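Local coordinates for spike protein S1 (Bat coronavirus HKU9, PDB 5GYQ) that probably attaches the virion to the host cell membrane through a host receptor, this fragment being the putative receptor-binding domain of the spike, at residues Leu13-Gln18 / Val68-Glu73; Phe32-Val37 / Lys163-Val168; Met59-Val64 / Ile154-Ala159; Leu102-Leu107 / Tyr149-Ile154. One frame throughout, in Å; residues are numbered along the deposited sequence.

Contact 1: Leu13-Gln18 / Val68-Glu73; sequences LQDPPQ and VMRINE. With NAG (2-acetamido-2-deoxy-beta-D-glucopyranose), chain B.
Arg70 meets the loop residues Asp15, Pro16 and Pro17 where the loop leaving helix 10-14 crosses strand 63-71 of the five-stranded antiparallel sheet in this putative receptor-binding domain. Hydrogen bonds dominate. The guanidinium approaches Pro16 side-on and gives two bonds to one oxygen, NE to Pro16 O at 2.8 Å and NH2 to the same O at 3.0 Å, with the acceptor lying in the guanidinium plane. The backbone adds Arg70 N to Pro17 O at 2.9 Å. Prolines suit this loop because they have no N-H to satisfy, yet their carbonyls remain as acceptors. A salt bridge joins Asp15 OD1 to Arg70 NH2 (3.0 Å); the carboxylate is turned 87° from the guanidinium plane. Apolar contacts are lighter: Pro16 CB and Pro17 CD both meet the Val68 CG1 methyl, at 4.2 and 4.1 Å. Gln18 lays its amide obliquely near the Arg70 chain, while OE1 and NE2 are bonded to Ala114 N and Pro112 O, which fix its rotation. Farther along, Asn72 caps the following helix through OD1 to His75 N, and its ND2 is joined covalently to NAG C1 at 1.4 Å.

Contact 2: Phe32-Val37 / Lys163-Val168; sequences FDFTVV and KLVCPV
Phe34 and Pro167 cross obliquely, with Phe34 CD1 3.7 Å from Pro167 CB, so that a flat aromatic side chain meets a rigid proline ring. The Phe34 ring carries Phe32 CD1 over one face, offset toward the rim. Phe32 turns its own edge to Phe34 CE1, and its CB touches Val165 CG1 at 3.9 Å; these bulky apolar residues suit the buried side of the contact. On the more exposed side Val168 comes up against Asp33, Val168 CG2 standing 3.3 Å from Asp33 OD2. That carboxylate oxygen receives weak bonds from Thr35 N and OG1, a polar role suited to the start of the turn after Phe32. Backbone bonding is uneven: Phe32 N gives a straight bond to Cys166 O (2.9 Å, 166° at the hydrogen), whereas Val168 N to Phe32 O is weak. A water accepts from Phe34 N and donates to Val168 O, bridging the segments. Strand 30-32 runs between 4-5 and 165-167 in the small parallel sheet; Val64 and Leu66 of strand 63-71 pack against the aromatic side, and Leu13 of helix 10-14 packs on Val36 and Val37.

Contact 3: Met59-Val64 / Ile154-Ala159; sequences MCYGSV and ITLKPA
The Tyr61 ring carries Leu156 CD2 over the centre of one face, a CH-pi contact 3.8 Å from the centroid and only 2° off the ring normal. At its edge, in plane, lies Lys157 O. Leu156 CD1 reaches Tyr61 CE1 at 3.7 Å, so both branches of the leucine serve the ring, and the tyrosine hydroxyl is bonded to Leu56 O. Beyond the ring, Val64 sits side by side with Leu156 and with Ile154, its CG1 meeting Ile154 CG2 at 3.8 Å; valine and isoleucine, beta-branched and favoured in strands, and leucine suit this buried, apolar region. Here strand 63-71 pairs antiparallel with strand 146-157, Val64 and Leu156 forming a non-hydrogen-bonded pair. Lys157 N gives its bond to Ser63 O at 2.9 Å, and Gly62 N gives a short one of 2.6 Å to Lys157 O from above the carbonyl plane. Glycine fits because a CB would collide with Pro158 O. On the other face, the aliphatic chain of Lys157 runs past Ser63 OG, which a water joins to Thr155 O. The contact therefore divides chemically: an apolar, aromatic side is buried, while serine, lysine and water occupy the side nearer solvent.

Contact 4: Leu102-Leu107 / Tyr149-Ile154; sequences LHAFYL and YGLAVI
Gly150 lies against one face of the Phe105 ring, its CA 3.7 Å from the centroid in a CH-pi contact. A side chain on Gly150 would run into Phe105 CZ, which is why glycine suits the place. On the opposite face of the sheet, Leu102 CD2 rests against both Val153 methyls, 3.7 Å from Val153 CG1, and Ala104 CB is small enough to leave room for Leu151. Near one end Tyr149 turns its edge to the face of Tyr106 in an offset edge-to-face pair, centroids 5.6 Å apart and planes at 76°. The backbone sets these positions: His103 and Ala152 exchange two bonds, the one from Ala152 N to His103 O almost straight at 175°, and Phe105 exchanges two more with Gly150. In the next shell, His44 stacks on Tyr149 and meets Tyr106 edge-to-face, while both nitrogens of the buried His103 ring are satisfied, ND1 by Val37 O and NE2 by Thr43 OG1. Leu76 and Leu79 of helix 73-81 pack over the Ala104 and Leu151 side. Such regular antiparallel pairing, with mostly apolar residues, is that of the central strands in the five-stranded core sheet of a betacoronavirus receptor-binding domain.

Overall arrangement
From the N terminus, the chain leaves helix 10-14 and returns on strand 63-71 to close contact 1. Contact 2 opens within that loop, at residues 32-37, but closes only near the C terminus at 163-168, so the two cross. Contact 3 also opens inside contact 1 and crosses it, yet is nested within contact 2, and the Cys60-Cys166 disulfide ties contacts 2 and 3 together. Contact 4 starts after contact 1 has closed and lies nested within contact 3, sharing Ile154 with it. Strand 146-157 thus links contacts 3 and 4 in the five-stranded sheet, while contact 2 belongs to the small parallel sheet.

Contact 1: Leu13-Gln18 / Val68-Glu73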
loop_
_atom_site.group_PDB
_atom_site.type_symbol
_atom_site.label_atom_id
_atom_site.label_comp_id
_atom_site.label_asym_id
_atom_site.label_seq_id
_atom_site.Cartn_x
_atom_site.Cartn_y
_atom_site.Cartn_z
ATOM N N LEU A 13 -1.709 1.449 -9.967
ATOM C CA LEU A 13 -1.200 0.088 -9.908
ATOM C C LEU A 13 -0.210 -0.164 -11.031
ATOM O O LEU A 13 0.728 -0.938 -10.866
ATOM C CB LEU A 13 -2.338 -0.927 -9.979
ATOM C CG LEU A 13 -3.114 -1.141 -8.682
ATOM C CD1 LEU A 13 -4.246 -2.128 -8.898
ATOM C CD2 LEU A 13 -2.187 -1.614 -7.573
ATOM N N GLN A 14 -0.406 0.481 -12.177
ATOM C CA GLN A 14 0.554 0.292 -13.265
ATOM C C GLN A 14 1.779 1.205 -13.126
ATOM O O GLN A 14 2.779 1.014 -13.818
ATOM C CB GLN A 14 -0.130 0.496 -14.623
ATOM C CG GLN A 14 -0.443 1.927 -14.981
ATOM C CD GLN A 14 -1.341 2.029 -16.199
ATOM O OE1 GLN A 14 -2.212 1.186 -16.418
ATOM N NE2 GLN A 14 -1.132 3.062 -16.998
ATOM N N ASP A 15 1.704 2.184 -12.229
ATOM C CA ASP A 15 2.859 3.033 -11.940
ATOM C C ASP A 15 2.836 3.547 -10.501
ATOM O O ASP A 15 2.489 4.705 -10.259
ATOM C CB ASP A 15 2.918 4.214 -12.914
ATOM C CG ASP A 15 4.188 5.039 -12.762
ATOM O OD1 ASP A 15 5.171 4.529 -12.184
ATOM O OD2 ASP A 15 4.204 6.198 -13.227
ATOM N N PRO A 16 3.211 2.686 -9.541
ATOM C CA PRO A 16 3.197 3.027 -8.115
ATOM C C PRO A 16 4.062 4.237 -7.779
ATOM O O PRO A 16 5.191 4.341 -8.262
ATOM C CB PRO A 16 3.752 1.764 -7.448
ATOM C CG PRO A 16 3.455 0.670 -8.416
ATOM C CD PRO A 16 3.630 1.293 -9.766
ATOM N N PRO A 17 3.536 5.147 -6.948
ATOM C CA PRO A 17 4.274 6.361 -6.591
ATOM C C PRO A 17 5.488 6.058 -5.723
ATOM O O PRO A 17 5.580 4.974 -5.145
ATOM C CB PRO A 17 3.240 7.187 -5.820
ATOM C CG PRO A 17 2.286 6.184 -5.270
ATOM C CD PRO A 17 2.236 5.055 -6.259
ATOM N N GLN A 18 6.421 7.002 -5.657
ATOM C CA GLN A 18 7.541 6.891 -4.738
ATOM C C GLN A 18 6.986 6.822 -3.320
ATOM O O GLN A 18 5.962 7.439 -3.028
ATOM C CB GLN A 18 8.493 8.079 -4.896
ATOM C CG GLN A 18 9.048 8.255 -6.304
ATOM C CD GLN A 18 10.000 7.142 -6.709
ATOM O OE1 GLN A 18 10.494 6.390 -5.867
ATOM N NE2 GLN A 18 10.263 7.032 -8.007
ATOM N N VAL A 68 -0.825 2.599 -1.795
ATOM C CA VAL A 68 -0.013 2.128 -2.907
ATOM C C VAL A 68 1.281 2.923 -3.036
ATOM O O VAL A 68 1.285 4.164 -2.945
ATOM C CB VAL A 68 -0.797 2.198 -4.227
ATOM C CG1 VAL A 68 0.053 1.703 -5.383
ATOM C CG2 VAL A 68 -2.073 1.371 -4.120
ATOM N N MET A 69 2.375 2.192 -3.233
ATOM C CA MET A 69 3.687 2.807 -3.423
ATOM C C MET A 69 4.651 1.799 -4.022
ATOM O O MET A 69 4.274 0.664 -4.289
ATOM C CB MET A 69 4.234 3.330 -2.095
ATOM C CG MET A 69 4.631 2.225 -1.122
ATOM S SD MET A 69 4.183 2.604 0.586
ATOM C CE MET A 69 2.423 2.269 0.550
ATOM N N ARG A 70 5.897 2.208 -4.228
ATOM C CA ARG A 70 6.932 1.277 -4.648
ATOM C C ARG A 70 7.908 1.055 -3.499
ATOM O O ARG A 70 8.007 1.884 -2.594
ATOM C CB ARG A 70 7.659 1.788 -5.895
ATOM C CG ARG A 70 8.348 3.133 -5.743
ATOM C CD ARG A 70 8.940 3.574 -7.073
ATOM N NE ARG A 70 7.923 3.608 -8.121
ATOM C CZ ARG A 70 8.132 3.255 -9.386
ATOM N NH1 ARG A 70 9.329 2.837 -9.774
ATOM N NH2 ARG A 70 7.138 3.317 -10.266
ATOM N N ILE A 71 8.625 -0.064 -3.534
ATOM C CA ILE A 71 9.456 -0.463 -2.400
ATOM C C ILE A 71 10.518 -1.462 -2.858
ATOM O O ILE A 71 10.228 -2.337 -3.667
ATOM C CB ILE A 71 8.572 -1.070 -1.270
ATOM C CG1 ILE A 71 9.370 -1.320 0.008
ATOM C CG2 ILE A 71 7.873 -2.345 -1.739
ATOM C CD1 ILE A 71 8.493 -1.749 1.184
ATOM N N ASN A 72 11.752 -1.338 -2.373
ATOM C CA ASN A 72 12.762 -2.302 -2.801
ATOM C C ASN A 72 12.902 -3.429 -1.780
ATOM O O ASN A 72 12.270 -3.392 -0.721
ATOM C CB ASN A 72 14.109 -1.610 -3.108
ATOM C CG ASN A 72 14.906 -1.188 -1.870
ATOM O OD1 ASN A 72 14.520 -1.417 -0.724
ATOM N ND2 ASN A 72 16.058 -0.563 -2.129
ATOM N N GLU A 73 13.709 -4.434 -2.114
ATOM C CA GLU A 73 13.757 -5.683 -1.351
ATOM C C GLU A 73 14.135 -5.505 0.122
ATOM O O GLU A 73 13.522 -6.117 0.994
ATOM C CB GLU A 73 14.730 -6.661 -2.012
ATOM C CG GLU A 73 14.825 -8.016 -1.310
ATOM C CD GLU A 73 13.620 -8.915 -1.561
ATOM O OE1 GLU A 73 13.480 -9.936 -0.854
ATOM O OE2 GLU A 73 12.814 -8.614 -2.465
HETATM C C1 NAG B . 16.976 -0.088 -1.130
HETATM C C2 NAG B . 18.340 -0.724 -1.259
HETATM C C3 NAG B . 19.206 -0.331 -0.071
HETATM C C4 NAG B . 19.269 1.190 0.056
HETATM C C5 NAG B . 17.875 1.823 -0.017
HETATM C C6 NAG B . 17.930 3.325 -0.174
HETATM C C7 NAG B . 18.409 -2.811 -2.544
HETATM C C8 NAG B . 18.281 -4.304 -2.499
HETATM N N2 NAG B . 18.246 -2.170 -1.379
HETATM O O3 NAG B . 20.504 -0.873 -0.271
HETATM O O4 NAG B . 19.794 1.563 1.328
HETATM O O5 NAG B . 17.115 1.322 -1.129
HETATM O O6 NAG B . 16.631 3.900 -0.160
HETATM O O7 NAG B . 18.647 -2.206 -3.586
#

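Contact 2: Phe32-Val37 / Lys163-Val168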
loop_
_atom_site.group_PDB
_atom_site.type_symbol
_atom_site.label_atom_id
_atom_site.label_comp_id
_atom_site.label_asym_id
_atom_site.label_seq_id
_atom_site.Cartn_x
_atom_site.Cartn_y
_atom_site.Cartn_z
ATOM N N PHE A 32 -16.679 -3.904 -4.538
ATOM C CA PHE A 32 -15.304 -3.743 -4.987
ATOM C C PHE A 32 -14.756 -5.039 -5.572
ATOM O O PHE A 32 -14.961 -6.115 -5.016
ATOM C CB PHE A 32 -14.425 -3.267 -3.826
ATOM C CG PHE A 32 -12.975 -3.111 -4.184
ATOM C CD1 PHE A 32 -12.011 -3.911 -3.590
ATOM C CD2 PHE A 32 -12.574 -2.165 -5.111
ATOM C CE1 PHE A 32 -10.674 -3.768 -3.915
ATOM C CE2 PHE A 32 -11.238 -2.018 -5.442
ATOM C CZ PHE A 32 -10.289 -2.821 -4.843
ATOM N N ASP A 33 -14.063 -4.931 -6.700
ATOM C CA ASP A 33 -13.451 -6.094 -7.330
ATOM C C ASP A 33 -12.051 -6.324 -6.772
ATOM O O ASP A 33 -11.077 -5.746 -7.252
ATOM C CB ASP A 33 -13.405 -5.922 -8.850
ATOM C CG ASP A 33 -12.921 -7.173 -9.566
ATOM O OD1 ASP A 33 -12.579 -7.078 -10.764
ATOM O OD2 ASP A 33 -12.880 -8.251 -8.933
ATOM N N PHE A 34 -11.961 -7.182 -5.758
ATOM C CA PHE A 34 -10.706 -7.436 -5.056
ATOM C C PHE A 34 -9.631 -8.062 -5.938
ATOM O O PHE A 34 -8.444 -7.978 -5.630
ATOM C CB PHE A 34 -10.952 -8.340 -3.847
ATOM C CG PHE A 34 -11.411 -7.606 -2.622
ATOM C CD1 PHE A 34 -12.737 -7.233 -2.475
ATOM C CD2 PHE A 34 -10.516 -7.294 -1.611
ATOM C CE1 PHE A 34 -13.161 -6.558 -1.345
ATOM C CE2 PHE A 34 -10.932 -6.622 -0.481
ATOM C CZ PHE A 34 -12.260 -6.252 -0.347
ATOM N N THR A 35 -10.057 -8.691 -7.029
ATOM C CA THR A 35 -9.145 -9.366 -7.947
ATOM C C THR A 35 -8.070 -8.421 -8.485
ATOM O O THR A 35 -6.929 -8.827 -8.719
ATOM C CB THR A 35 -9.919 -9.981 -9.132
ATOM O OG1 THR A 35 -10.941 -10.852 -8.635
ATOM C CG2 THR A 35 -8.986 -10.769 -10.036
ATOM N N VAL A 36 -8.442 -7.159 -8.666
ATOM C CA VAL A 36 -7.551 -6.157 -9.236
ATOM C C VAL A 36 -6.310 -5.941 -8.372
ATOM O O VAL A 36 -5.207 -5.757 -8.890
ATOM C CB VAL A 36 -8.281 -4.809 -9.426
ATOM C CG1 VAL A 36 -7.351 -3.774 -10.043
ATOM C CG2 VAL A 36 -9.520 -4.996 -10.290
ATOM N N VAL A 37 -6.488 -5.980 -7.056
ATOM C CA VAL A 37 -5.386 -5.714 -6.141
ATOM C C VAL A 37 -4.834 -6.990 -5.514
ATOM O O VAL A 37 -3.925 -6.935 -4.686
ATOM C CB VAL A 37 -5.809 -4.750 -5.017
ATOM C CG1 VAL A 37 -6.248 -3.420 -5.606
ATOM C CG2 VAL A 37 -6.922 -5.361 -4.185
ATOM N N LYS A 163 -24.005 -0.993 5.239
ATOM C CA LYS A 163 -22.991 -0.203 4.544
ATOM C C LYS A 163 -21.619 -0.859 4.661
ATOM O O LYS A 163 -20.789 -0.463 5.482
ATOM C CB LYS A 163 -22.954 1.225 5.088
ATOM C CG LYS A 163 -24.299 1.927 5.031
ATOM C CD LYS A 163 -24.330 3.132 5.954
ATOM C CE LYS A 163 -25.746 3.658 6.126
ATOM N NZ LYS A 163 -25.813 4.728 7.157
ATOM N N LEU A 164 -21.396 -1.872 3.833
ATOM C CA LEU A 164 -20.155 -2.631 3.859
ATOM C C LEU A 164 -19.444 -2.556 2.516
ATOM O O LEU A 164 -20.005 -2.077 1.529
ATOM C CB LEU A 164 -20.431 -4.092 4.219
ATOM C CG LEU A 164 -21.226 -4.350 5.499
ATOM C CD1 LEU A 164 -21.482 -5.840 5.675
ATOM C CD2 LEU A 164 -20.507 -3.775 6.710
ATOM N N VAL A 165 -18.200 -3.025 2.491
ATOM C CA VAL A 165 -17.479 -3.206 1.242
ATOM C C VAL A 165 -17.505 -4.685 0.871
ATOM O O VAL A 165 -16.885 -5.509 1.545
ATOM C CB VAL A 165 -16.024 -2.720 1.336
ATOM C CG1 VAL A 165 -15.327 -2.888 -0.008
ATOM C CG2 VAL A 165 -15.978 -1.272 1.793
ATOM N N CYS A 166 -18.229 -5.024 -0.190
ATOM C CA CYS A 166 -18.378 -6.427 -0.576
ATOM C C CYS A 166 -17.713 -6.740 -1.916
ATOM O O CYS A 166 -17.761 -5.933 -2.838
ATOM C CB CYS A 166 -19.861 -6.807 -0.622
ATOM S SG CYS A 166 -20.636 -6.974 1.010
ATOM N N PRO A 167 -17.092 -7.923 -2.027
ATOM C CA PRO A 167 -16.381 -8.316 -3.250
ATOM C C PRO A 167 -17.321 -8.684 -4.397
ATOM O O PRO A 167 -18.491 -8.981 -4.158
ATOM C CB PRO A 167 -15.576 -9.535 -2.803
ATOM C CG PRO A 167 -16.393 -10.126 -1.707
ATOM C CD PRO A 167 -17.009 -8.961 -0.985
ATOM N N VAL A 168 -16.809 -8.661 -5.626
ATOM C CA VAL A 168 -17.591 -9.097 -6.779
ATOM C C VAL A 168 -17.309 -10.567 -7.070
ATOM O O VAL A 168 -16.228 -11.076 -6.767
ATOM C CB VAL A 168 -17.297 -8.248 -8.048
ATOM C CG1 VAL A 168 -17.067 -6.793 -7.685
ATOM C CG2 VAL A 168 -16.116 -8.807 -8.833
HETATM O O HOH W 1 -13.735 -9.634 -5.858
#

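Contact 3: Met59-Val64 / Ile154-Ala159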
loop_
_atom_site.group_PDB
_atom_site.type_symbol
_atom_site.label_atom_id
_atom_site.label_comp_id
_atom_site.label_asym_id
_atom_site.label_seq_id
_atom_site.Cartn_x
_atom_site.Cartn_y
_atom_site.Cartn_z
ATOM N N MET A 59 -15.007 -12.250 1.572
ATOM C CA MET A 59 -15.989 -11.743 2.526
ATOM C C MET A 59 -16.103 -10.224 2.502
ATOM O O MET A 59 -15.362 -9.545 1.793
ATOM C CB MET A 59 -15.648 -12.224 3.940
ATOM C CG MET A 59 -14.209 -11.980 4.357
ATOM S SD MET A 59 -13.772 -12.862 5.869
ATOM C CE MET A 59 -14.909 -12.126 7.040
ATOM N N CYS A 60 -17.046 -9.702 3.281
ATOM C CA CYS A 60 -17.303 -8.268 3.332
ATOM C C CYS A 60 -16.592 -7.618 4.513
ATOM O O CYS A 60 -16.189 -8.296 5.456
ATOM C CB CYS A 60 -18.806 -7.995 3.412
ATOM S SG CYS A 60 -19.746 -8.541 1.965
ATOM N N TYR A 61 -16.447 -6.299 4.457
ATOM C CA TYR A 61 -15.750 -5.565 5.506
ATOM C C TYR A 61 -16.448 -4.253 5.842
ATOM O O TYR A 61 -17.261 -3.755 5.064
ATOM C CB TYR A 61 -14.303 -5.296 5.088
ATOM C CG TYR A 61 -13.528 -6.552 4.784
ATOM C CD1 TYR A 61 -12.925 -7.280 5.801
ATOM C CD2 TYR A 61 -13.408 -7.017 3.481
ATOM C CE1 TYR A 61 -12.221 -8.431 5.530
ATOM C CE2 TYR A 61 -12.704 -8.171 3.200
ATOM C CZ TYR A 61 -12.112 -8.872 4.227
ATOM O OH TYR A 61 -11.408 -10.023 3.956
ATOM N N GLY A 62 -16.127 -3.703 7.010
ATOM C CA GLY A 62 -16.658 -2.414 7.418
ATOM C C GLY A 62 -16.120 -1.305 6.537
ATOM O O GLY A 62 -16.826 -0.350 6.217
ATOM N N SER A 63 -14.857 -1.446 6.145
ATOM C CA SER A 63 -14.202 -0.520 5.228
ATOM C C SER A 63 -12.886 -1.117 4.751
ATOM O O SER A 63 -12.297 -1.968 5.430
ATOM C CB SER A 63 -13.950 0.835 5.893
ATOM O OG SER A 63 -12.835 0.767 6.766
ATOM N N VAL A 64 -12.426 -0.670 3.585
ATOM C CA VAL A 64 -11.151 -1.147 3.052
ATOM C C VAL A 64 -10.286 0.028 2.613
ATOM O O VAL A 64 -10.751 0.909 1.910
ATOM C CB VAL A 64 -11.352 -2.108 1.859
ATOM C CG1 VAL A 64 -10.013 -2.496 1.248
ATOM C CG2 VAL A 64 -12.118 -3.347 2.296
ATOM N N ILE A 154 -3.321 -3.321 2.172
ATOM C CA ILE A 154 -4.762 -3.398 2.310
ATOM C C ILE A 154 -5.137 -3.423 3.785
ATOM O O ILE A 154 -4.881 -4.401 4.474
ATOM C CB ILE A 154 -5.324 -4.643 1.596
ATOM C CG1 ILE A 154 -4.802 -4.702 0.158
ATOM C CG2 ILE A 154 -6.843 -4.630 1.613
ATOM C CD1 ILE A 154 -5.204 -5.950 -0.598
ATOM N N THR A 155 -5.719 -2.329 4.268
ATOM C CA THR A 155 -6.196 -2.240 5.643
ATOM C C THR A 155 -7.675 -2.583 5.710
ATOM O O THR A 155 -8.483 -2.015 4.982
ATOM C CB THR A 155 -5.989 -0.834 6.236
ATOM O OG1 THR A 155 -4.610 -0.465 6.133
ATOM C CG2 THR A 155 -6.415 -0.805 7.697
ATOM N N LEU A 156 -8.026 -3.511 6.589
ATOM C CA LEU A 156 -9.400 -3.975 6.696
ATOM C C LEU A 156 -10.049 -3.515 7.988
ATOM O O LEU A 156 -9.392 -3.424 9.024
ATOM C CB LEU A 156 -9.444 -5.499 6.612
ATOM C CG LEU A 156 -8.784 -6.107 5.376
ATOM C CD1 LEU A 156 -8.659 -7.609 5.536
ATOM C CD2 LEU A 156 -9.577 -5.756 4.128
ATOM N N LYS A 157 -11.342 -3.218 7.923
ATOM C CA LYS A 157 -12.121 -3.011 9.138
ATOM C C LYS A 157 -13.255 -4.027 9.182
ATOM O O LYS A 157 -13.911 -4.275 8.169
ATOM C CB LYS A 157 -12.661 -1.581 9.216
ATOM C CG LYS A 157 -11.831 -0.667 10.114
ATOM C CD LYS A 157 -12.055 0.807 9.798
ATOM C CE LYS A 157 -13.496 1.235 10.041
ATOM N NZ LYS A 157 -13.765 1.534 11.477
ATOM N N PRO A 158 -13.478 -4.635 10.357
ATOM C CA PRO A 158 -14.497 -5.679 10.496
ATOM C C PRO A 158 -15.901 -5.168 10.194
ATOM O O PRO A 158 -16.210 -4.005 10.459
ATOM C CB PRO A 158 -14.371 -6.102 11.964
ATOM C CG PRO A 158 -13.735 -4.944 12.644
ATOM C CD PRO A 158 -12.803 -4.349 11.634
ATOM N N ALA A 159 -16.733 -6.037 9.631
ATOM C CA ALA A 159 -18.114 -5.690 9.331
ATOM C C ALA A 159 -18.865 -5.378 10.619
ATOM O O ALA A 159 -18.719 -6.081 11.619
ATOM C CB ALA A 159 -18.792 -6.819 8.574
HETATM O O HOH W 2 -10.190 0.085 6.329
#

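Contact 4: Leu102-Leu107 / Tyr149-Ile154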
loop_
_atom_site.group_PDB
_atom_site.type_symbol
_atom_site.label_atom_id
_atom_site.label_comp_id
_atom_site.label_asym_id
_atom_site.label_seq_id
_atom_site.Cartn_x
_atom_site.Cartn_y
_atom_site.Cartn_z
ATOM N N LEU A 102 -0.301 -7.076 3.241
ATOM C CA LEU A 102 0.776 -6.467 2.476
ATOM C C LEU A 102 0.971 -7.259 1.194
ATOM O O LEU A 102 1.343 -8.437 1.232
ATOM C CB LEU A 102 2.078 -6.443 3.276
ATOM C CG LEU A 102 2.042 -5.803 4.661
ATOM C CD1 LEU A 102 3.400 -5.937 5.327
ATOM C CD2 LEU A 102 1.632 -4.346 4.561
ATOM N N HIS A 103 0.710 -6.616 0.063
ATOM C CA HIS A 103 0.827 -7.288 -1.221
ATOM C C HIS A 103 1.901 -6.650 -2.092
ATOM O O HIS A 103 1.701 -5.581 -2.670
ATOM C CB HIS A 103 -0.516 -7.277 -1.951
ATOM C CG HIS A 103 -0.568 -8.196 -3.132
ATOM N ND1 HIS A 103 -1.709 -8.385 -3.878
ATOM C CD2 HIS A 103 0.384 -8.982 -3.689
ATOM C CE1 HIS A 103 -1.459 -9.248 -4.849
ATOM N NE2 HIS A 103 -0.198 -9.624 -4.756
ATOM N N ALA A 104 3.043 -7.321 -2.181
ATOM C CA ALA A 104 4.126 -6.887 -3.045
ATOM C C ALA A 104 4.086 -7.658 -4.357
ATOM O O ALA A 104 3.988 -8.888 -4.366
ATOM C CB ALA A 104 5.462 -7.070 -2.358
ATOM N N PHE A 105 4.157 -6.924 -5.462
ATOM C CA PHE A 105 4.045 -7.516 -6.790
ATOM C C PHE A 105 5.132 -6.989 -7.720
ATOM O O PHE A 105 5.692 -5.915 -7.492
ATOM C CB PHE A 105 2.658 -7.244 -7.380
ATOM C CG PHE A 105 2.285 -5.785 -7.421
ATOM C CD1 PHE A 105 2.511 -5.029 -8.560
ATOM C CD2 PHE A 105 1.695 -5.174 -6.326
ATOM C CE1 PHE A 105 2.163 -3.688 -8.602
ATOM C CE2 PHE A 105 1.347 -3.836 -6.364
ATOM C CZ PHE A 105 1.582 -3.094 -7.504
ATOM N N TYR A 106 5.421 -7.747 -8.773
ATOM C CA TYR A 106 6.513 -7.422 -9.686
ATOM C C TYR A 106 6.211 -6.228 -10.588
ATOM O O TYR A 106 5.114 -6.101 -11.128
ATOM C CB TYR A 106 6.863 -8.644 -10.545
ATOM C CG TYR A 106 7.536 -9.753 -9.768
ATOM C CD1 TYR A 106 8.909 -9.747 -9.556
ATOM C CD2 TYR A 106 6.798 -10.800 -9.236
ATOM C CE1 TYR A 106 9.530 -10.756 -8.841
ATOM C CE2 TYR A 106 7.409 -11.815 -8.520
ATOM C CZ TYR A 106 8.775 -11.787 -8.323
ATOM O OH TYR A 106 9.385 -12.792 -7.611
ATOM N N LEU A 107 7.203 -5.355 -10.733
ATOM C CA LEU A 107 7.129 -4.223 -11.651
ATOM C C LEU A 107 8.164 -4.370 -12.755
ATOM O O LEU A 107 8.065 -3.720 -13.799
ATOM C CB LEU A 107 7.352 -2.902 -10.911
ATOM C CG LEU A 107 6.190 -2.314 -10.115
ATOM C CD1 LEU A 107 6.643 -1.067 -9.383
ATOM C CD2 LEU A 107 5.025 -1.999 -11.038
ATOM N N TYR A 149 9.648 -3.200 -6.329
ATOM C CA TYR A 149 8.367 -3.881 -6.363
ATOM C C TYR A 149 7.232 -2.899 -6.127
ATOM O O TYR A 149 7.415 -1.864 -5.482
ATOM C CB TYR A 149 8.308 -4.988 -5.309
ATOM C CG TYR A 149 9.396 -6.021 -5.446
ATOM C CD1 TYR A 149 9.363 -6.961 -6.467
ATOM C CD2 TYR A 149 10.457 -6.061 -4.551
ATOM C CE1 TYR A 149 10.355 -7.907 -6.596
ATOM C CE2 TYR A 149 11.455 -7.006 -4.673
ATOM C CZ TYR A 149 11.399 -7.928 -5.697
ATOM O OH TYR A 149 12.388 -8.874 -5.826
ATOM N N GLY A 150 6.060 -3.228 -6.656
ATOM C CA GLY A 150 4.849 -2.516 -6.305
ATOM C C GLY A 150 4.372 -3.012 -4.955
ATOM O O GLY A 150 4.577 -4.174 -4.605
ATOM N N LEU A 151 3.744 -2.132 -4.187
ATOM C CA LEU A 151 3.230 -2.492 -2.874
ATOM C C LEU A 151 1.852 -1.901 -2.645
ATOM O O LEU A 151 1.657 -0.677 -2.724
ATOM C CB LEU A 151 4.171 -2.025 -1.763
ATOM C CG LEU A 151 3.664 -2.325 -0.346
ATOM C CD1 LEU A 151 3.664 -3.821 -0.083
ATOM C CD2 LEU A 151 4.477 -1.596 0.711
ATOM N N ALA A 152 0.906 -2.793 -2.369
ATOM C CA ALA A 152 -0.433 -2.419 -1.954
ATOM C C ALA A 152 -0.666 -2.902 -0.530
ATOM O O ALA A 152 -0.634 -4.101 -0.254
ATOM C CB ALA A 152 -1.476 -3.001 -2.900
ATOM N N VAL A 153 -0.869 -1.955 0.375
ATOM C CA VAL A 153 -1.204 -2.248 1.757
ATOM C C VAL A 153 -2.710 -2.174 1.910
ATOM O O VAL A 153 -3.308 -1.103 1.773
ATOM C CB VAL A 153 -0.535 -1.270 2.736
ATOM C CG1 VAL A 153 -0.889 -1.632 4.172
ATOM C CG2 VAL A 153 0.972 -1.269 2.536
ATOM N N ILE A 154 -3.321 -3.321 2.172
ATOM C CA ILE A 154 -4.762 -3.398 2.310
ATOM C C ILE A 154 -5.137 -3.423 3.785
ATOM O O ILE A 154 -4.881 -4.401 4.474
ATOM C CB ILE A 154 -5.324 -4.643 1.596
ATOM C CG1 ILE A 154 -4.802 -4.702 0.158
ATOM C CG2 ILE A 154 -6.843 -4.630 1.613
ATOM C CD1 ILE A 154 -5.204 -5.950 -0.598
#